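Local coordinates for putative acyl-[acyl-carrier-protein]--UDP-N-acetylglucosamine O-acyltransferase (Bacteroides fragilis, PDB 4R36) that probably transfers an acyl chain from acyl carrier protein to UDP-N-acetylglucosamine, the reaction that opens lipid A biosynthesis in this family, at residues S68-G71 with N72-I76; K192-P195 with P196-A200; S238-T242 with S243-T247. All blocks are in the same frame, centred on the assembly; numbering follows the deposited sequence.

Contact 1. Residues S68-G71 with N72-I76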
loop_
_atom_site.group_PDB
_atom_site.type_symbol
_atom_site.label_atom_id
_atom_site.label_comp_id
_atom_site.label_asym_id
_atom_site.label_seq_id
_atom_site.Cartn_x
_atom_site.Cartn_y
_atom_site.Cartn_z
ATOM N N SER A 68 -2.295 -23.784 -5.470
ATOM C CA SER A 68 -0.906 -23.341 -5.336
ATOM C C SER A 68 0.081 -24.410 -5.710
ATOM O O SER A 68 -0.145 -25.611 -5.433
ATOM C CB SER A 68 -0.600 -22.917 -3.932
ATOM O OG SER A 68 -1.449 -21.857 -3.462
ATOM N N ARG A 69 1.180 -23.960 -6.328
ATOM C CA ARG A 69 2.282 -24.784 -6.719
ATOM C C ARG A 69 3.546 -24.065 -6.340
ATOM O O ARG A 69 3.833 -22.951 -6.847
ATOM C CB ARG A 69 2.263 -25.002 -8.210
ATOM C CG ARG A 69 0.963 -25.541 -8.796
ATOM C CD ARG A 69 0.772 -27.021 -8.488
ATOM N NE ARG A 69 -0.467 -27.521 -9.051
ATOM C CZ ARG A 69 -1.629 -27.639 -8.423
ATOM N NH1 ARG A 69 -1.790 -27.252 -7.174
ATOM N NH2 ARG A 69 -2.669 -28.155 -9.077
ATOM N N ILE A 70 4.289 -24.669 -5.428
ATOM C CA ILE A 70 5.459 -24.112 -4.872
ATOM C C ILE A 70 6.638 -25.026 -5.118
ATOM O O ILE A 70 6.598 -26.242 -4.814
ATOM C CB ILE A 70 5.233 -23.819 -3.372
ATOM C CG1 ILE A 70 4.162 -22.694 -3.230
ATOM C CG2 ILE A 70 6.523 -23.456 -2.662
ATOM C CD1 ILE A 70 3.540 -22.651 -1.864
ATOM N N GLY A 71 7.712 -24.434 -5.619
ATOM C CA GLY A 71 8.960 -25.163 -5.884
ATOM C C GLY A 71 9.795 -25.471 -4.685
ATOM O O GLY A 71 9.276 -25.803 -3.613
ATOM N N ASN A 72 11.099 -25.338 -4.855
ATOM C CA ASN A 72 12.041 -25.663 -3.747
ATOM C C ASN A 72 12.789 -24.480 -3.174
ATOM O O ASN A 72 13.118 -23.536 -3.891
ATOM C CB ASN A 72 13.130 -26.620 -4.258
ATOM C CG ASN A 72 12.534 -27.853 -4.920
ATOM O OD1 ASN A 72 11.600 -28.471 -4.439
ATOM N ND2 ASN A 72 13.078 -28.186 -6.045
ATOM N N GLY A 73 13.108 -24.537 -1.895
ATOM C CA GLY A 73 14.024 -23.573 -1.327
ATOM C C GLY A 73 13.427 -22.165 -1.028
ATOM O O GLY A 73 14.150 -21.218 -0.822
ATOM N N ASN A 74 12.117 -22.043 -1.039
ATOM C CA ASN A 74 11.485 -20.738 -0.815
ATOM C C ASN A 74 11.307 -20.441 0.657
ATOM O O ASN A 74 11.256 -21.361 1.504
ATOM C CB ASN A 74 10.116 -20.784 -1.430
ATOM C CG ASN A 74 10.165 -21.028 -2.920
ATOM O OD1 ASN A 74 10.511 -20.122 -3.722
ATOM N ND2 ASN A 74 9.857 -22.259 -3.325
ATOM N N THR A 75 11.169 -19.156 1.000
ATOM C CA THR A 75 10.658 -18.778 2.328
ATOM C C THR A 75 9.437 -17.913 2.175
ATOM O O THR A 75 9.461 -16.929 1.389
ATOM C CB THR A 75 11.718 -17.971 3.121
ATOM O OG1 THR A 75 12.985 -18.651 3.105
ATOM C CG2 THR A 75 11.334 -17.721 4.527
ATOM N N ILE A 76 8.377 -18.301 2.858
ATOM C CA ILE A 76 7.070 -17.630 2.761
ATOM C C ILE A 76 6.826 -17.079 4.132
ATOM O O ILE A 76 6.697 -17.819 5.144
ATOM C CB ILE A 76 6.001 -18.607 2.217
ATOM C CG1 ILE A 76 6.428 -19.022 0.796
ATOM C CG2 ILE A 76 4.625 -18.000 2.226
ATOM C CD1 ILE A 76 5.537 -20.092 0.258
#
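Ile70 and Ile76 meet tip to tip across a corner of the chain, CD1 of Ile70 lying 3.9 Å from CD1 of Ile76. Both side chains place CG1 beside the backbone N, anti to the carbonyl carbon (chi1 -66° for Ile70), and extend beyond it, which sends the two delta methyls inward from consecutive strands on two faces of the coil. The other branch of Ile70 faces the turn: its CG2 comes within 3.6 Å of Asn74 ND2. That amide nitrogen is also pressed against the corner backbone, 3.5 Å from Gly71 C, so the Asn74 side chain fills the inside of the bend. Two positions of the bend suit glycine. Gly71 packs against Asn74 with bare backbone and has a psi of -140°, a setting seldom taken by residues with a beta carbon, and Gly73 adopts a positive phi of 78°, which glycine takes readily.

The next shell explains why an amide is tolerated in so apolar a place. Asn74 OD1 is bonded to Asn104 N and its ND2 to Gly101 O, so both polar ends of this buried group are used on the backbone of the following coil. Asn56 repeats the pattern one coil earlier, its ND2 bonded to Gly71 O and its OD1 to Asn74 N. At the outer face of the bend, Asn72 OD1 is bonded to Asp54 N, while Asp102 OD1 is bonded to Asn72 N. Ile64 touches both isoleucines, joined by Ile52 and Ile100 around Ile70 and by Ile82 beside Ile76. Stacked isoleucines inside, with an asparagine ladder climbing the corner from coil to coil, are characteristic of the left-handed parallel beta-helix built from hexapeptide repeats, here at the bend between strands 68-70 and 75-76.

Contact 2. Residues K192-P195 with P196-A200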
loop_
_atom_site.group_PDB
_atom_site.type_symbol
_atom_site.label_atom_id
_atom_site.label_comp_id
_atom_site.label_asym_id
_atom_site.label_seq_id
_atom_site.Cartn_x
_atom_site.Cartn_y
_atom_site.Cartn_z
ATOM N N LYS A 192 2.276 1.521 -20.286
ATOM C CA LYS A 192 2.991 1.107 -21.481
ATOM C C LYS A 192 4.110 0.205 -21.070
ATOM O O LYS A 192 4.356 0.072 -19.879
ATOM C CB LYS A 192 3.475 2.354 -22.199
ATOM C CG LYS A 192 2.262 3.156 -22.702
ATOM C CD LYS A 192 2.414 3.699 -24.091
ATOM C CE LYS A 192 1.295 4.624 -24.553
ATOM N NZ LYS A 192 -0.027 4.139 -24.112
ATOM N N ASP A 193 4.801 -0.392 -22.034
ATOM C CA ASP A 193 5.889 -1.265 -21.734
ATOM C C ASP A 193 7.176 -0.470 -21.370
ATOM O O ASP A 193 7.442 0.666 -21.870
ATOM C CB ASP A 193 6.138 -2.195 -22.921
ATOM C CG ASP A 193 4.959 -3.112 -23.230
ATOM O OD1 ASP A 193 4.170 -3.493 -22.347
ATOM O OD2 ASP A 193 4.757 -3.421 -24.438
ATOM N N ILE A 194 8.022 -1.082 -20.540
ATOM C CA ILE A 194 9.312 -0.504 -20.164
ATOM C C ILE A 194 10.449 -1.311 -20.745
ATOM O O ILE A 194 10.648 -2.453 -20.359
ATOM C CB ILE A 194 9.452 -0.394 -18.665
ATOM C CG1 ILE A 194 8.255 0.416 -18.110
ATOM C CG2 ILE A 194 10.750 0.278 -18.279
ATOM C CD1 ILE A 194 8.339 0.628 -16.643
ATOM N N PRO A 195 11.213 -0.708 -21.660
ATOM C CA PRO A 195 12.207 -1.510 -22.383
ATOM C C PRO A 195 13.427 -1.805 -21.508
ATOM O O PRO A 195 13.674 -1.099 -20.503
ATOM C CB PRO A 195 12.538 -0.629 -23.617
ATOM C CG PRO A 195 12.342 0.741 -23.089
ATOM C CD PRO A 195 11.154 0.660 -22.163
ATOM N N PRO A 196 14.241 -2.797 -21.904
ATOM C CA PRO A 196 15.289 -3.315 -20.992
ATOM C C PRO A 196 16.413 -2.362 -20.684
ATOM O O PRO A 196 16.675 -1.471 -21.512
ATOM C CB PRO A 196 15.802 -4.541 -21.694
ATOM C CG PRO A 196 15.344 -4.419 -23.076
ATOM C CD PRO A 196 14.069 -3.640 -23.076
ATOM N N TYR A 197 17.007 -2.481 -19.503
ATOM C CA TYR A 197 18.201 -1.760 -19.085
ATOM C C TYR A 197 17.992 -0.291 -18.618
ATOM O O TYR A 197 18.952 0.360 -18.280
ATOM C CB TYR A 197 19.289 -1.779 -20.196
ATOM C CG TYR A 197 19.575 -3.131 -20.728
ATOM C CD1 TYR A 197 20.173 -4.083 -19.927
ATOM C CD2 TYR A 197 19.332 -3.432 -22.057
ATOM C CE1 TYR A 197 20.432 -5.360 -20.408
ATOM C CE2 TYR A 197 19.553 -4.719 -22.544
ATOM C CZ TYR A 197 20.160 -5.648 -21.726
ATOM O OH TYR A 197 20.329 -6.903 -22.169
ATOM N N ILE A 198 16.764 0.254 -18.695
ATOM C CA ILE A 198 16.565 1.674 -18.387
ATOM C C ILE A 198 16.145 1.934 -16.946
ATOM O O ILE A 198 15.703 1.017 -16.232
ATOM C CB ILE A 198 15.574 2.355 -19.349
ATOM C CG1 ILE A 198 14.115 1.961 -19.137
ATOM C CG2 ILE A 198 15.972 2.088 -20.796
ATOM C CD1 ILE A 198 13.121 2.925 -19.722
ATOM N N ILE A 199 16.323 3.180 -16.539
ATOM C CA ILE A 199 15.661 3.736 -15.379
ATOM C C ILE A 199 14.385 4.417 -15.819
ATOM O O ILE A 199 14.365 5.220 -16.773
ATOM C CB ILE A 199 16.559 4.717 -14.634
ATOM C CG1 ILE A 199 17.897 4.067 -14.234
ATOM C CG2 ILE A 199 15.854 5.299 -13.402
ATOM C CD1 ILE A 199 18.906 5.056 -13.683
ATOM N N ALA A 200 13.268 4.091 -15.148
ATOM C CA ALA A 200 12.004 4.731 -15.399
ATOM C C ALA A 200 11.602 5.428 -14.124
ATOM O O ALA A 200 11.585 4.822 -13.038
ATOM C CB ALA A 200 10.952 3.734 -15.812
#
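Ile198 lies across both Ile194 and Pro195, resting its CD1 3.8 Å from Ile194 CG2 and 3.9 Å from Pro195 CD. Its CG1 sits between the backbone N and the carbonyl carbon (chi1 73°), a setting that folds the longer branch back over the preceding chain and puts CG1 3.4 Å from Pro195 O. This is the tightly packed part of the contact. Two fixed rings in succession stiffen the approach to a type II turn running from Pro195 to Ile198. Pro196 fits the second position of that turn because its ring already holds phi near the required value; Tyr197, in the third, takes a positive phi of 79°.

Away from Ile198 the fit relaxes: Ala200 CB stands 4.1 Å from Ile194 CD1, an ordinary contact for a short side chain. Ile199 points away from the bend toward the more open side, where it meets Gln185 and Ser208. Helices 222-237 and 257-267 cover the prolines, Tyr232 and Tyr236 on Pro195, Tyr261 and Phe265 on Pro196. Tyr197, swung by the turn between these two helices, comes within about 6 Å, side chain to side chain, of Asn211, a residue that binds UDP-N-acetylglucosamine when the ligand is present; it is absent here.

Polar demands are met unevenly. Pro196 O is bonded to the hydroxyl of Tyr232, whereas Pro195 O is buried without a partner in the model. With no bond closing the turn, its shape appears to rest on proline stiffness, apolar packing and backbone bonds to the preceding coil, from Ile194 to Arg177 and Gly179 and from Tyr197 to Gly180.

Contact 3. Residues S238-T242 with S243-T247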
loop_
_atom_site.group_PDB
_atom_site.type_symbol
_atom_site.label_atom_id
_atom_site.label_comp_id
_atom_site.label_asym_id
_atom_site.label_seq_id
_atom_site.Cartn_x
_atom_site.Cartn_y
_atom_site.Cartn_z
ATOM N N SER A 238 16.720 11.429 -30.298
ATOM C CA SER A 238 17.182 11.799 -31.617
ATOM C C SER A 238 16.059 12.273 -32.501
ATOM O O SER A 238 16.288 12.549 -33.655
ATOM C CB SER A 238 17.830 10.628 -32.252
ATOM O OG SER A 238 18.941 10.312 -31.387
ATOM N N GLY A 239 14.848 12.345 -31.972
ATOM C CA GLY A 239 13.706 12.824 -32.722
ATOM C C GLY A 239 13.193 11.847 -33.741
ATOM O O GLY A 239 12.401 12.194 -34.594
ATOM N N LEU A 240 13.591 10.590 -33.651
ATOM C CA LEU A 240 13.133 9.628 -34.638
ATOM C C LEU A 240 11.942 8.867 -34.143
ATOM O O LEU A 240 11.792 8.589 -32.947
ATOM C CB LEU A 240 14.256 8.628 -34.937
ATOM C CG LEU A 240 15.548 9.242 -35.452
ATOM C CD1 LEU A 240 16.639 8.201 -35.314
ATOM C CD2 LEU A 240 15.351 9.738 -36.876
ATOM N N ASN A 241 11.106 8.456 -35.095
ATOM C CA ASN A 241 9.972 7.600 -34.768
ATOM C C ASN A 241 10.575 6.223 -34.449
ATOM O O ASN A 241 11.763 6.004 -34.640
ATOM C CB ASN A 241 8.913 7.567 -35.881
ATOM C CG ASN A 241 9.422 6.977 -37.208
ATOM O OD1 ASN A 241 10.366 6.181 -37.260
ATOM N ND2 ASN A 241 8.757 7.339 -38.280
ATOM N N THR A 242 9.745 5.316 -33.983
ATOM C CA THR A 242 10.229 4.030 -33.477
ATOM C C THR A 242 10.917 3.217 -34.553
ATOM O O THR A 242 12.039 2.736 -34.335
ATOM C CB THR A 242 9.076 3.250 -32.940
ATOM O OG1 THR A 242 8.555 4.076 -31.901
ATOM C CG2 THR A 242 9.525 2.011 -32.326
ATOM N N SER A 243 10.279 3.097 -35.701
ATOM C CA SER A 243 10.873 2.340 -36.777
ATOM C C SER A 243 12.217 2.833 -37.194
ATOM O O SER A 243 13.130 2.032 -37.437
ATOM C CB SER A 243 10.000 2.360 -38.026
ATOM O OG SER A 243 9.038 1.378 -37.873
ATOM N N ASP A 244 12.307 4.127 -37.392
ATOM C CA ASP A 244 13.549 4.713 -37.877
ATOM C C ASP A 244 14.596 4.617 -36.844
ATOM O O ASP A 244 15.771 4.467 -37.175
ATOM C CB ASP A 244 13.399 6.188 -38.232
ATOM C CG ASP A 244 12.552 6.423 -39.512
ATOM O OD1 ASP A 244 12.203 5.451 -40.236
ATOM O OD2 ASP A 244 12.264 7.634 -39.711
ATOM N N ALA A 245 14.219 4.715 -35.575
ATOM C CA ALA A 245 15.200 4.652 -34.515
ATOM C C ALA A 245 15.776 3.226 -34.499
ATOM O O ALA A 245 16.992 3.044 -34.303
ATOM C CB ALA A 245 14.626 4.983 -33.131
ATOM N N LEU A 246 14.905 2.236 -34.600
ATOM C CA LEU A 246 15.383 0.882 -34.487
ATOM C C LEU A 246 16.244 0.528 -35.684
ATOM O O LEU A 246 17.255 -0.125 -35.526
ATOM C CB LEU A 246 14.272 -0.084 -34.242
ATOM C CG LEU A 246 13.374 0.114 -33.012
ATOM C CD1 LEU A 246 12.257 -0.937 -32.962
ATOM C CD2 LEU A 246 14.181 0.120 -31.742
ATOM N N THR A 247 15.879 1.016 -36.854
ATOM C CA THR A 247 16.756 0.900 -38.032
ATOM C C THR A 247 18.114 1.460 -37.762
ATOM O O THR A 247 19.111 0.794 -38.049
ATOM C CB THR A 247 16.123 1.587 -39.253
ATOM O OG1 THR A 247 14.937 0.887 -39.572
ATOM C CG2 THR A 247 17.080 1.624 -40.481
HETATM O O HOH W 1 11.814 9.473 -37.882
HETATM O O HOH W 2 9.295 5.354 -40.568
#
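Asn241 holds CG between its backbone N and carbonyl carbon (chi1 63°), while Asp244 turns CG back beside its own N, and the two side chains thereby meet over the first turn of helix 242-252. The Asn241 rotamer curls the amide back over the helix start, where OD1 accepts Asp244 N at 2.8 Å. The donor lies nearly in line with the side-chain carbonyl, at a C=O...N angle of 174°. Amide and carboxylate are inclined by 48°, and two waters serve the carboxylate. One ties it to the Asn241 backbone, donating to Asp244 OD2 at 2.6 Å and accepting from Asn241 N; the other ties it to the amide, donating to Asp244 OD1 at 2.9 Å and accepting from Asn241 ND2 at 3.1 Å.

Asn241 is thus the N-cap, and the first water relays what Asp244 would accept directly in a capping box. Asparagine suits the place because its short amide can reach a backbone N-H that has no carbonyl of a preceding turn, and the negative Asp244 probably interacts favourably with the positive end of the helix dipole.

Regular helical bonding starts at once, Ala245 N donating to Asn241 O at 2.9 Å and Leu246 N to Thr242 O. On the less exposed side, Leu240 CB lies 4.1 Å from Ala245 CB, a hydrophobic staple bracketing the cap; Ile234 of helix 222-237 touches both. Gly239, with positive phi, ends that earlier helix. Thr242 and Leu246 run side by side, CG2 of Thr242 4.1 Å from CD1 of Leu246, and both reach Ile266 of helix 257-267.

Contacts 1 and 2 both bend the chain into the same sheet of the beta-helix, on opposite sides of the chain's centre, with centres about 29 Å apart. Contact 1 sits among repeating coils and pairs an apolar interior with amides bonded to neighbouring turns. Contact 2, the most buried, comes where the coils meet the helical C-terminal part, and proline and isoleucine packing replaces the asparagine ladder. Contact 3 lies outermost, about 17 Å from contact 2 between centres, at an exposed helix start, where a capping amide, water and backbone bonds replace the buried packing. Helices 222-237 and 257-267 lend side chains to both contacts 2 and 3.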